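Local atomic coordinates of F-BAR domain only protein 1 (Danio rerio, PDB entry 5JP2), a protein that probably acts in an early step of clathrin-mediated endocytosis and binds an Eps15 peptide through its mu homology domain. Residues Leu147-Gln152 with Val160-His165; Leu207-Ala212 with Gly224-Ser229; Ala143-Ser148 with Leu243-Val248; Ile27-Arg32 with Cys39-Thr44. All coordinates share one frame; numbering follows the deposited sequence. Where two conformers were deposited one is given.

Contact 1. Residues Leu147-Gln152 with Val160-His165; sequences LSAECQ and VSLDYH. With ZN (zinc ion), chain E.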
loop_
_atom_site.group_PDB
_atom_site.type_symbol
_atom_site.label_atom_id
_atom_site.label_comp_id
_atom_site.label_asym_id
_atom_site.label_seq_id
_atom_site.Cartn_x
_atom_site.Cartn_y
_atom_site.Cartn_z
ATOM N N LEU B 147 -1.413 -16.068 7.709
ATOM C CA LEU B 147 -0.234 -16.857 8.028
ATOM C C LEU B 147 -0.446 -17.652 9.308
ATOM O O LEU B 147 -0.991 -17.136 10.284
ATOM C CB LEU B 147 0.992 -15.974 8.209
ATOM C CG LEU B 147 1.302 -14.966 7.122
ATOM C CD1 LEU B 147 2.581 -14.267 7.438
ATOM C CD2 LEU B 147 1.350 -15.641 5.784
ATOM N N SER B 148 -0.020 -18.913 9.297
ATOM C CA SER B 148 0.054 -19.723 10.508
ATOM C C SER B 148 1.381 -20.456 10.544
ATOM O O SER B 148 1.622 -21.341 9.719
ATOM C CB SER B 148 -1.098 -20.716 10.578
ATOM O OG SER B 148 -0.994 -21.508 11.738
ATOM N N ALA B 149 2.226 -20.104 11.506
ATOM C CA ALA B 149 3.520 -20.730 11.708
ATOM C C ALA B 149 3.511 -21.609 12.955
ATOM O O ALA B 149 2.834 -21.316 13.938
ATOM C CB ALA B 149 4.622 -19.683 11.828
ATOM N N GLU B 150 4.264 -22.701 12.893
ATOM C CA GLU B 150 4.400 -23.646 13.991
ATOM C C GLU B 150 5.867 -24.009 14.129
ATOM O O GLU B 150 6.613 -23.981 13.155
ATOM C CB GLU B 150 3.568 -24.909 13.751
ATOM C CG GLU B 150 2.074 -24.667 13.736
ATOM C CD GLU B 150 1.279 -25.917 13.429
ATOM O OE1 GLU B 150 0.036 -25.828 13.343
ATOM O OE2 GLU B 150 1.897 -26.984 13.243
ATOM N N CYS B 151 6.271 -24.357 15.346
ATOM C CA CYS B 151 7.665 -24.666 15.625
ATOM C C CYS B 151 7.763 -25.829 16.599
ATOM O O CYS B 151 6.969 -25.933 17.536
ATOM C CB CYS B 151 8.390 -23.450 16.200
ATOM S SG CYS B 151 10.174 -23.600 16.221
ATOM N N GLN B 152 8.744 -26.697 16.371
ATOM C CA GLN B 152 9.005 -27.838 17.235
ATOM C C GLN B 152 10.506 -28.014 17.356
ATOM O O GLN B 152 11.238 -27.796 16.390
ATOM C CB GLN B 152 8.343 -29.109 16.696
ATOM C CG GLN B 152 6.822 -29.060 16.750
ATOM C CD GLN B 152 6.189 -28.634 15.439
ATOM O OE1 GLN B 152 6.872 -28.454 14.432
ATOM N NE2 GLN B 152 4.878 -28.426 15.460
ATOM N N VAL B 160 10.595 -25.743 11.454
ATOM C CA VAL B 160 9.727 -24.587 11.290
ATOM C C VAL B 160 8.864 -24.817 10.064
ATOM O O VAL B 160 9.367 -25.244 9.024
ATOM C CB VAL B 160 10.558 -23.298 11.143
ATOM C CG1 VAL B 160 9.683 -22.125 10.788
ATOM C CG2 VAL B 160 11.320 -23.024 12.422
ATOM N N SER B 161 7.574 -24.530 10.181
ATOM C CA SER B 161 6.658 -24.674 9.065
ATOM C C SER B 161 5.726 -23.471 8.997
ATOM O O SER B 161 5.389 -22.875 10.017
ATOM C CB SER B 161 5.869 -25.965 9.187
ATOM O OG SER B 161 4.842 -25.807 10.134
ATOM N N LEU B 162 5.305 -23.126 7.784
ATOM C CA LEU B 162 4.398 -22.006 7.568
ATOM C C LEU B 162 3.289 -22.368 6.595
ATOM O O LEU B 162 3.561 -22.794 5.473
ATOM C CB LEU B 162 5.147 -20.785 7.039
ATOM C CG LEU B 162 4.281 -19.554 6.739
ATOM C CD1 LEU B 162 3.818 -18.875 8.001
ATOM C CD2 LEU B 162 5.034 -18.578 5.878
ATOM N N ASP B 163 2.049 -22.187 7.016
ATOM C CA ASP B 163 0.909 -22.257 6.116
ATOM C C ASP B 163 0.474 -20.839 5.754
ATOM O O ASP B 163 0.436 -19.957 6.606
ATOM C CB ASP B 163 -0.255 -23.028 6.738
ATOM C CG ASP B 163 0.102 -24.470 7.069
ATOM O OD1 ASP B 163 1.049 -25.007 6.473
ATOM O OD2 ASP B 163 -0.571 -25.082 7.920
ATOM N N TYR B 164 0.193 -20.610 4.480
ATOM C CA TYR B 164 -0.286 -19.316 4.029
ATOM C C TYR B 164 -1.559 -19.477 3.222
ATOM O O TYR B 164 -1.750 -20.462 2.510
ATOM C CB TYR B 164 0.769 -18.572 3.210
ATOM C CG TYR B 164 1.368 -19.333 2.050
ATOM C CD1 TYR B 164 0.796 -19.299 0.788
ATOM C CD2 TYR B 164 2.519 -20.077 2.222
ATOM C CE1 TYR B 164 1.358 -19.981 -0.255
ATOM C CE2 TYR B 164 3.085 -20.760 1.187
ATOM C CZ TYR B 164 2.506 -20.714 -0.046
ATOM O OH TYR B 164 3.091 -21.409 -1.072
ATOM N N HIS B 165 -2.442 -18.512 3.377
ATOM C CA HIS B 165 -3.769 -18.589 2.805
ATOM C C HIS B 165 -4.129 -17.211 2.287
ATOM O O HIS B 165 -4.218 -16.263 3.069
ATOM C CB HIS B 165 -4.756 -19.070 3.869
ATOM C CG HIS B 165 -6.180 -18.989 3.456
ATOM N ND1 HIS B 165 -6.637 -19.466 2.252
ATOM C CD2 HIS B 165 -7.247 -18.456 4.084
ATOM C CE1 HIS B 165 -7.932 -19.230 2.158
ATOM N NE2 HIS B 165 -8.327 -18.622 3.260
HETATM ZN ZN ZN E . -9.944 -18.077 3.805
#

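Contact 2. Residues Leu207-Ala212 with Gly224-Ser229; sequences LLWKLA and GTLCAS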
loop_
_atom_site.group_PDB
_atom_site.type_symbol
_atom_site.label_atom_id
_atom_site.label_comp_id
_atom_site.label_asym_id
_atom_site.label_seq_id
_atom_site.Cartn_x
_atom_site.Cartn_y
_atom_site.Cartn_z
ATOM N N LEU B 207 16.920 -17.483 5.357
ATOM C CA LEU B 207 16.399 -18.348 4.310
ATOM C C LEU B 207 15.373 -17.606 3.463
ATOM O O LEU B 207 14.524 -16.882 3.987
ATOM C CB LEU B 207 15.738 -19.572 4.921
ATOM C CG LEU B 207 16.643 -20.689 5.375
ATOM C CD1 LEU B 207 15.787 -21.768 5.978
ATOM C CD2 LEU B 207 17.386 -21.202 4.183
ATOM N N LEU B 208 15.462 -17.776 2.148
ATOM C CA LEU B 208 14.596 -17.089 1.201
ATOM C C LEU B 208 13.811 -18.072 0.354
ATOM O O LEU B 208 14.395 -18.877 -0.372
ATOM C CB LEU B 208 15.405 -16.184 0.280
ATOM C CG LEU B 208 14.612 -15.542 -0.861
ATOM C CD1 LEU B 208 13.520 -14.612 -0.368
ATOM C CD2 LEU B 208 15.536 -14.807 -1.802
ATOM N N TRP B 209 12.490 -18.004 0.447
ATOM C CA TRP B 209 11.595 -18.648 -0.502
ATOM C C TRP B 209 11.014 -17.590 -1.428
ATOM O O TRP B 209 10.538 -16.553 -0.965
ATOM C CB TRP B 209 10.460 -19.380 0.198
ATOM C CG TRP B 209 10.856 -20.629 0.896
ATOM C CD1 TRP B 209 10.946 -21.874 0.365
ATOM C CD2 TRP B 209 11.173 -20.759 2.278
ATOM N NE1 TRP B 209 11.310 -22.771 1.327
ATOM C CE2 TRP B 209 11.456 -22.111 2.514
ATOM C CE3 TRP B 209 11.259 -19.857 3.335
ATOM C CZ2 TRP B 209 11.818 -22.584 3.760
ATOM C CZ3 TRP B 209 11.600 -20.329 4.571
ATOM C CH2 TRP B 209 11.879 -21.681 4.777
ATOM N N LYS B 210 11.021 -17.866 -2.721
ATOM C CA LYS B 210 10.306 -17.059 -3.697
ATOM C C LYS B 210 9.054 -17.818 -4.094
ATOM O O LYS B 210 9.141 -18.950 -4.568
ATOM C CB LYS B 210 11.157 -16.781 -4.933
ATOM C CG LYS B 210 12.368 -15.917 -4.711
ATOM C CD LYS B 210 12.991 -15.559 -6.042
ATOM C CE LYS B 210 14.185 -14.650 -5.883
ATOM N NZ LYS B 210 14.790 -14.328 -7.203
ATOM N N LEU B 211 7.905 -17.183 -3.947
ATOM C CA LEU B 211 6.631 -17.824 -4.188
ATOM C C LEU B 211 6.033 -17.311 -5.486
ATOM O O LEU B 211 6.299 -16.188 -5.907
ATOM C CB LEU B 211 5.657 -17.549 -3.046
ATOM C CG LEU B 211 6.043 -18.050 -1.664
ATOM C CD1 LEU B 211 4.952 -17.752 -0.697
ATOM C CD2 LEU B 211 6.271 -19.526 -1.722
ATOM N N ALA B 212 5.241 -18.154 -6.127
ATOM C CA ALA B 212 4.507 -17.705 -7.290
ATOM C C ALA B 212 3.484 -16.665 -6.863
ATOM O O ALA B 212 3.125 -16.571 -5.694
ATOM C CB ALA B 212 3.808 -18.877 -7.973
ATOM N N GLY B 224 -0.951 -22.538 0.400
ATOM C CA GLY B 224 0.272 -23.305 0.334
ATOM C C GLY B 224 0.853 -23.512 1.708
ATOM O O GLY B 224 0.283 -23.111 2.717
ATOM N N THR B 225 2.011 -24.159 1.723
ATOM C CA THR B 225 2.721 -24.486 2.946
ATOM C C THR B 225 4.195 -24.630 2.611
ATOM O O THR B 225 4.549 -24.893 1.467
ATOM C CB THR B 225 2.186 -25.767 3.573
ATOM O OG1 THR B 225 2.919 -26.044 4.762
ATOM C CG2 THR B 225 2.376 -26.912 2.627
ATOM N N LEU B 226 5.055 -24.393 3.596
ATOM C CA LEU B 226 6.488 -24.575 3.407
ATOM C C LEU B 226 7.138 -24.796 4.766
ATOM O O LEU B 226 6.587 -24.420 5.799
ATOM C CB LEU B 226 7.117 -23.375 2.694
ATOM C CG LEU B 226 6.970 -21.984 3.316
ATOM C CD1 LEU B 226 8.042 -21.714 4.349
ATOM C CD2 LEU B 226 6.968 -20.888 2.267
ATOM N N CYS B 227 8.327 -25.395 4.758
ATOM C CA CYS B 227 8.965 -25.731 6.022
ATOM C C CYS B 227 10.463 -25.899 5.844
ATOM O O CYS B 227 10.965 -26.113 4.740
ATOM C CB CYS B 227 8.390 -27.006 6.614
ATOM S SG CYS B 227 8.763 -28.379 5.610
ATOM N N ALA B 228 11.165 -25.825 6.966
ATOM C CA ALA B 228 12.606 -25.987 6.981
ATOM C C ALA B 228 13.021 -26.556 8.324
ATOM O O ALA B 228 12.327 -26.374 9.324
ATOM C CB ALA B 228 13.320 -24.663 6.730
ATOM N N SER B 229 14.162 -27.241 8.335
ATOM C CA SER B 229 14.727 -27.822 9.542
ATOM C C SER B 229 16.238 -27.724 9.479
ATOM O O SER B 229 16.822 -27.681 8.398
ATOM C CB SER B 229 14.331 -29.279 9.710
ATOM O OG SER B 229 14.803 -30.016 8.604
#

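Contact 3. Residues Ala143-Ser148 with Leu243-Val248; sequences APLLLS and LAVQFV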
loop_
_atom_site.group_PDB
_atom_site.type_symbol
_atom_site.label_atom_id
_atom_site.label_comp_id
_atom_site.label_asym_id
_atom_site.label_seq_id
_atom_site.Cartn_x
_atom_site.Cartn_y
_atom_site.Cartn_z
ATOM N N ALA B 143 -6.397 -8.673 6.825
ATOM C CA ALA B 143 -5.102 -9.008 6.263
ATOM C C ALA B 143 -5.278 -9.811 4.995
ATOM O O ALA B 143 -5.972 -10.827 5.010
ATOM C CB ALA B 143 -4.275 -9.806 7.259
ATOM N N PRO B 144 -4.671 -9.403 3.888
ATOM C CA PRO B 144 -4.880 -10.134 2.636
ATOM C C PRO B 144 -4.301 -11.534 2.638
ATOM O O PRO B 144 -4.814 -12.417 1.940
ATOM C CB PRO B 144 -4.188 -9.246 1.600
ATOM C CG PRO B 144 -3.232 -8.461 2.351
ATOM C CD PRO B 144 -3.795 -8.242 3.707
ATOM N N LEU B 145 -3.245 -11.772 3.389
ATOM C CA LEU B 145 -2.585 -13.062 3.398
ATOM C C LEU B 145 -2.554 -13.574 4.830
ATOM O O LEU B 145 -1.975 -12.936 5.712
ATOM C CB LEU B 145 -1.181 -12.935 2.816
ATOM C CG LEU B 145 -0.377 -14.209 2.671
ATOM C CD1 LEU B 145 -1.070 -15.148 1.752
ATOM C CD2 LEU B 145 1.008 -13.910 2.190
ATOM N N LEU B 146 -3.211 -14.693 5.063
ATOM C CA LEU B 146 -3.278 -15.287 6.382
ATOM C C LEU B 146 -2.093 -16.208 6.575
ATOM O O LEU B 146 -1.792 -17.012 5.698
ATOM C CB LEU B 146 -4.575 -16.056 6.563
ATOM C CG LEU B 146 -5.552 -15.270 7.409
ATOM C CD1 LEU B 146 -5.987 -14.052 6.648
ATOM C CD2 LEU B 146 -6.719 -16.140 7.809
ATOM N N LEU B 147 -1.413 -16.068 7.709
ATOM C CA LEU B 147 -0.234 -16.857 8.028
ATOM C C LEU B 147 -0.446 -17.652 9.308
ATOM O O LEU B 147 -0.991 -17.136 10.284
ATOM C CB LEU B 147 0.992 -15.974 8.209
ATOM C CG LEU B 147 1.302 -14.966 7.122
ATOM C CD1 LEU B 147 2.581 -14.267 7.438
ATOM C CD2 LEU B 147 1.350 -15.641 5.784
ATOM N N SER B 148 -0.020 -18.913 9.297
ATOM C CA SER B 148 0.054 -19.723 10.508
ATOM C C SER B 148 1.381 -20.456 10.544
ATOM O O SER B 148 1.622 -21.341 9.719
ATOM C CB SER B 148 -1.098 -20.716 10.578
ATOM O OG SER B 148 -0.994 -21.508 11.738
ATOM N N LEU B 243 8.940 -15.560 10.927
ATOM C CA LEU B 243 9.040 -15.479 9.480
ATOM C C LEU B 243 8.477 -14.150 8.992
ATOM O O LEU B 243 7.470 -13.666 9.508
ATOM C CB LEU B 243 8.282 -16.626 8.819
ATOM C CG LEU B 243 8.766 -18.039 9.138
ATOM C CD1 LEU B 243 7.825 -18.682 10.120
ATOM C CD2 LEU B 243 8.864 -18.845 7.897
ATOM N N ALA B 244 9.135 -13.567 8.002
ATOM C CA ALA B 244 8.681 -12.348 7.355
ATOM C C ALA B 244 8.234 -12.655 5.935
ATOM O O ALA B 244 8.876 -13.439 5.230
ATOM C CB ALA B 244 9.780 -11.291 7.343
ATOM N N VAL B 245 7.115 -12.050 5.538
ATOM C CA VAL B 245 6.566 -12.164 4.195
ATOM C C VAL B 245 6.547 -10.795 3.533
ATOM O O VAL B 245 6.185 -9.791 4.151
ATOM C CB VAL B 245 5.154 -12.770 4.210
ATOM C CG1 VAL B 245 4.665 -12.991 2.799
ATOM C CG2 VAL B 245 5.166 -14.070 4.962
ATOM N N GLN B 246 6.896 -10.774 2.256
ATOM C CA GLN B 246 6.909 -9.570 1.450
ATOM C C GLN B 246 6.048 -9.785 0.223
ATOM O O GLN B 246 6.082 -10.852 -0.383
ATOM C CB GLN B 246 8.331 -9.210 1.050
ATOM C CG GLN B 246 9.218 -9.038 2.261
ATOM C CD GLN B 246 10.612 -8.657 1.898
ATOM O OE1 GLN B 246 11.178 -9.182 0.951
ATOM N NE2 GLN B 246 11.200 -7.778 2.682
ATOM N N PHE B 247 5.273 -8.774 -0.135
ATOM C CA PHE B 247 4.513 -8.825 -1.371
ATOM C C PHE B 247 4.084 -7.419 -1.746
ATOM O O PHE B 247 4.245 -6.469 -0.980
ATOM C CB PHE B 247 3.312 -9.775 -1.258
ATOM C CG PHE B 247 2.337 -9.433 -0.163
ATOM C CD1 PHE B 247 1.454 -8.359 -0.290
ATOM C CD2 PHE B 247 2.260 -10.227 0.972
ATOM C CE1 PHE B 247 0.556 -8.059 0.713
ATOM C CE2 PHE B 247 1.357 -9.943 1.976
ATOM C CZ PHE B 247 0.494 -8.853 1.836
ATOM N N VAL B 248 3.470 -7.317 -2.925
ATOM C CA VAL B 248 3.133 -6.064 -3.575
ATOM C C VAL B 248 1.818 -6.314 -4.288
ATOM O O VAL B 248 1.463 -7.450 -4.587
ATOM C CB VAL B 248 4.246 -5.616 -4.564
ATOM C CG1 VAL B 248 3.789 -4.523 -5.489
ATOM C CG2 VAL B 248 5.463 -5.160 -3.821
#

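Contact 4. Residues Ile27-Arg32 with Cys39-Thr44; sequences INAYFR and CLVKIT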
loop_
_atom_site.group_PDB
_atom_site.type_symbol
_atom_site.label_atom_id
_atom_site.label_comp_id
_atom_site.label_asym_id
_atom_site.label_seq_id
_atom_site.Cartn_x
_atom_site.Cartn_y
_atom_site.Cartn_z
ATOM N N ILE B 27 1.208 -2.136 4.744
ATOM C CA ILE B 27 0.540 -2.950 5.740
ATOM C C ILE B 27 1.569 -3.652 6.612
ATOM O O ILE B 27 2.497 -4.297 6.113
ATOM C CB ILE B 27 -0.446 -3.951 5.103
ATOM C CG1 ILE B 27 -1.164 -4.733 6.201
ATOM C CG2 ILE B 27 0.233 -4.850 4.092
ATOM C CD1 ILE B 27 -2.366 -5.481 5.756
ATOM N N ASN B 28 1.409 -3.500 7.917
ATOM C CA ASN B 28 2.174 -4.228 8.909
ATOM C C ASN B 28 1.240 -5.228 9.568
ATOM O O ASN B 28 0.072 -4.935 9.802
ATOM C CB ASN B 28 2.764 -3.290 9.957
ATOM C CG ASN B 28 3.916 -2.479 9.433
ATOM O OD1 ASN B 28 4.554 -2.840 8.461
ATOM N ND2 ASN B 28 4.231 -1.412 10.122
ATOM N N ALA B 29 1.734 -6.421 9.836
ATOM C CA ALA B 29 0.871 -7.418 10.442
ATOM C C ALA B 29 1.706 -8.334 11.321
ATOM O O ALA B 29 2.909 -8.478 11.119
ATOM C CB ALA B 29 0.117 -8.228 9.386
ATOM N N TYR B 30 1.060 -8.914 12.323
ATOM C CA TYR B 30 1.701 -9.897 13.183
ATOM C C TYR B 30 0.717 -10.995 13.529
ATOM O O TYR B 30 -0.335 -10.728 14.104
ATOM C CB TYR B 30 2.247 -9.252 14.455
ATOM C CG TYR B 30 3.030 -10.218 15.298
ATOM C CD1 TYR B 30 4.063 -10.951 14.752
ATOM C CD2 TYR B 30 2.766 -10.371 16.643
ATOM C CE1 TYR B 30 4.787 -11.828 15.499
ATOM C CE2 TYR B 30 3.497 -11.248 17.413
ATOM C CZ TYR B 30 4.511 -11.974 16.831
ATOM O OH TYR B 30 5.259 -12.858 17.578
ATOM N N PHE B 31 1.074 -12.223 13.204
ATOM C CA PHE B 31 0.309 -13.391 13.587
ATOM C C PHE B 31 1.067 -14.082 14.704
ATOM O O PHE B 31 2.200 -14.525 14.504
ATOM C CB PHE B 31 0.106 -14.320 12.398
ATOM C CG PHE B 31 -0.776 -13.752 11.327
ATOM C CD1 PHE B 31 -0.265 -12.917 10.348
ATOM C CD2 PHE B 31 -2.110 -14.081 11.272
ATOM C CE1 PHE B 31 -1.076 -12.416 9.355
ATOM C CE2 PHE B 31 -2.919 -13.575 10.284
ATOM C CZ PHE B 31 -2.401 -12.741 9.327
ATOM N N ARG B 32 0.458 -14.133 15.885
ATOM C CA ARG B 32 1.184 -14.562 17.071
ATOM C C ARG B 32 1.485 -16.049 17.045
ATOM O O ARG B 32 2.528 -16.476 17.538
ATOM C CB ARG B 32 0.395 -14.209 18.329
ATOM C CG ARG B 32 0.207 -12.724 18.547
ATOM C CD ARG B 32 -0.151 -12.417 20.000
ATOM N NE ARG B 32 0.772 -13.075 20.920
ATOM C CZ ARG B 32 1.994 -12.633 21.200
ATOM N NH1 ARG B 32 2.765 -13.307 22.040
ATOM N NH2 ARG B 32 2.450 -11.519 20.641
ATOM N N CYS B 39 -3.937 -12.076 15.656
ATOM C CA CYS B 39 -3.186 -11.203 14.770
ATOM C C CYS B 39 -3.513 -9.737 15.004
ATOM O O CYS B 39 -4.564 -9.379 15.523
ATOM C CB CYS B 39 -3.424 -11.555 13.302
ATOM S SG CYS B 39 -4.750 -10.686 12.557
ATOM N N LEU B 40 -2.564 -8.895 14.619
ATOM C CA LEU B 40 -2.710 -7.450 14.606
ATOM C C LEU B 40 -2.379 -6.926 13.215
ATOM O O LEU B 40 -1.383 -7.335 12.624
ATOM C CB LEU B 40 -1.776 -6.810 15.628
ATOM C CG LEU B 40 -1.654 -7.532 16.965
ATOM C CD1 LEU B 40 -0.313 -7.236 17.626
ATOM C CD2 LEU B 40 -2.799 -7.118 17.865
ATOM N N VAL B 41 -3.180 -5.999 12.710
ATOM C CA VAL B 41 -2.953 -5.383 11.410
ATOM C C VAL B 41 -2.938 -3.858 11.536
ATOM O O VAL B 41 -3.820 -3.275 12.170
ATOM C CB VAL B 41 -4.020 -5.835 10.399
ATOM C CG1 VAL B 41 -3.815 -5.131 9.079
ATOM C CG2 VAL B 41 -3.948 -7.316 10.206
ATOM N N LYS B 42 -1.952 -3.215 10.907
ATOM C CA LYS B 42 -1.906 -1.761 10.758
ATOM C C LYS B 42 -1.642 -1.371 9.303
ATOM O O LYS B 42 -0.593 -1.699 8.743
ATOM C CB LYS B 42 -0.834 -1.131 11.653
ATOM C CG LYS B 42 -0.911 0.396 11.653
ATOM C CD LYS B 42 0.127 1.066 12.525
ATOM C CE LYS B 42 1.494 1.002 11.902
ATOM N NZ LYS B 42 2.414 2.001 12.474
ATOM N N ILE B 43 -2.567 -0.635 8.704
ATOM C CA ILE B 43 -2.407 -0.110 7.355
ATOM C C ILE B 43 -2.150 1.384 7.429
ATOM O O ILE B 43 -2.852 2.107 8.137
ATOM C CB ILE B 43 -3.639 -0.411 6.489
ATOM C CG1 ILE B 43 -3.856 -1.916 6.397
ATOM C CG2 ILE B 43 -3.459 0.175 5.121
ATOM C CD1 ILE B 43 -5.217 -2.283 5.990
ATOM N N THR B 44 -1.157 1.844 6.688
ATOM C CA THR B 44 -0.830 3.252 6.589
ATOM C C THR B 44 -0.919 3.692 5.135
ATOM O O THR B 44 -0.340 3.066 4.248
ATOM C CB THR B 44 0.556 3.503 7.132
ATOM O OG1 THR B 44 0.596 3.036 8.481
ATOM C CG2 THR B 44 0.831 4.969 7.125
#

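Contact 1. Residues Leu147-Gln152 with Val160-His165
Leu147 meets Leu162 and Tyr164 across two antiparallel strands joined as a beta hairpin. Its CB lies 4.1 Å from Leu162 CD1. Its CG is turned anti to the carbonyl carbon (chi1 -51°) and divides the branches: CD2 reaches Tyr164 CB at 3.9 Å, and CD1 leaves the hairpin for the facing strand 242-250. Leu162 CD1 also touches Ala149 CB, at 4.0 Å; the small methyl of Ala149 suits the place where the two backbones run close and strand 266-283 packs on the same face.

Four backbone bonds hold the register. Ser148 and Asp163 exchange a pair in which both N...O distances are 2.9 Å, and Glu150 and Ser161 exchange a slightly longer one. The polar side chains of these four residues occupy the other face, where Asp163 OD1 is hydrogen-bonded to Thr225 OG1 of strand 223-231.

Both ends carry covalent or metal chemistry. His165 ND1 is hydrogen-bonded to Ser223 OG, which helps fix the imidazole rotation, while its NE2 binds zinc. The Cys151-Cys284 disulfide thus ties the hairpin to the C-terminal part of the chain, and zinc draws together His165 and the nearby Cys167 just past the strand.

Contact 2. Residues Leu207-Ala212 with Gly224-Ser229
The indole of Trp209 carries Leu226 on one face and Ala228 at its edge. Leu226 CD1 stands over the six-membered ring, 3.6 Å from its centroid and 2° off the ring normal, a nearly perfect CH-pi contact in which the methyl is almost equally far from all six ring atoms. Ala228 CB lies in the ring plane, 3.8 Å from CH2, where a side chain of one carbon fits beside the broad indole.

The arrangement belongs to a beta sandwich within the mu homology domain. Strand 206-210, near one margin of the large mixed sheet, faces strand 223-231 of a four-stranded antiparallel sheet. The segment axes are 10.0 Å apart with an angle of 158° between their directions, and side chains alone bridge the gap, with no hydrogen bond between the two segments.

Leu226 has CG between its backbone N and carbonyl carbon (chi1 57°), and its other methyl, CD2, is 4.1 Å from Trp209 CG, so the two branches follow the indole from one ring to the other. A large flat ring suits this buried layer, but its one N-H needs an acceptor, and Trp209 NE1 finds it in Pro196 O. Ala198 also touches the indole. Leucines two residues before and after Trp209 in the chain flank it: Leu211 CD2 approaches Leu226 CD2 at 4.3 Å, and Leu207 CD1 rests 3.9 Å from Ala228 CB.

Contact 3. Residues Ala143-Ser148 with Leu243-Val248
Pro144, Leu145 and Leu147 pack on Val245 and Phe247 in a purely apolar contact between the two layers of a beta sandwich in the mu homology domain. Strand 145-154 is an outer member of the four-stranded sheet; strand 242-250 lies within the large mixed sheet. Their segment axes run nearly antiparallel, at 164° and 10.0 Å apart, and no hydrogen bond crosses the gap.

Leucine, valine and ring side chains fill it. Val245 splits its methyls between two leucines: CG1 meets Leu145 CD2 at 3.8 Å, the two side chains crossing at about a right angle, and CG2 meets Leu147 CD1 at 3.6 Å, where they slide past each other in opposite directions. Leu145 CD2 is shared, because it also lies 4.0 Å from Phe247 CE2.

The Phe247 ring stands edge-to-face with that of Tyr280, whose hydroxyl is hydrogen-bonded to Leu145 O and satisfies a carbonyl at this buried layer. The adjoining residue, Val248, packs against an aromatic side chain of the bound Eps15 peptide, so the strand serves both the core and the peptide site. Just before strand 145-154 begins, the compact ring of Pro144 places CG 3.8 Å from Phe247 CZ.

Contact 4. Residues Ile27-Arg32 with Cys39-Thr44
Asn28 and Lys42 exchange two nearly linear backbone hydrogen bonds: Asn28 N to Lys42 O is 2.8 Å with an N-H...O angle of 177°, and Lys42 N returns to Asn28 O at 2.9 Å. Tyr30 and Leu40 form the next such pair, more bent, with an angle of 152° from Tyr30 N to Leu40 O. CA-H...O contacts support the ladder, among them Cys39 CA to Tyr30 O at 3.0 Å.

On the face of Asn28, Tyr30, Leu40 and Lys42, which is more open to solvent, Asn28 and Lys42 lie side by side, pointing the same way, with ND2 4.1 Å from Lys42 CE. An amide and a long lysine chain suit this side.

The other face is buried and apolar. Ile27 sends CG1 anti to its backbone N (chi1 -177°), and CD1 beyond it meets Val41 CG1 at 3.6 Å and Ile43 CG1 at 3.9 Å. Opposite Val41, Ala29 offers just a methyl where Tyr280 packs. Near the turn Cys39 CB sits over one face of the Phe31 ring, 3.5 Å from CD2, and SG makes an oblique sulfur-aromatic contact, 4.6 Å from the ring centroid.

Paired backbone hydrogen bonds between successive antiparallel strands joined by a short loop make this a beta hairpin, of strands 17-31 and 39-52 in the large mixed sheet.

Along the chain contact 4 comes first, contacts 3 and 1 then start from strand 145-154, and contact 2 follows contact 1. Contacts 1 and 4 are hairpins, one in each facing sheet; contacts 2 and 3 join the sheets face to face. Contacts 1 and 3 share Leu147 and Ser148, with centres about 11 Å apart. Contacts 1 and 2, centres about 10 Å apart, meet because strands 157-166 and 223-231 are neighbours. The centre of contact 4 lies about 9 Å from that of contact 3, where Ile27 touches Pro144, but about 21 Å from that of contact 2. The four-stranded sheet, with its zinc and disulfide sites, thus packs on the large sheet, whose strand 242-250 also reaches the bound peptide.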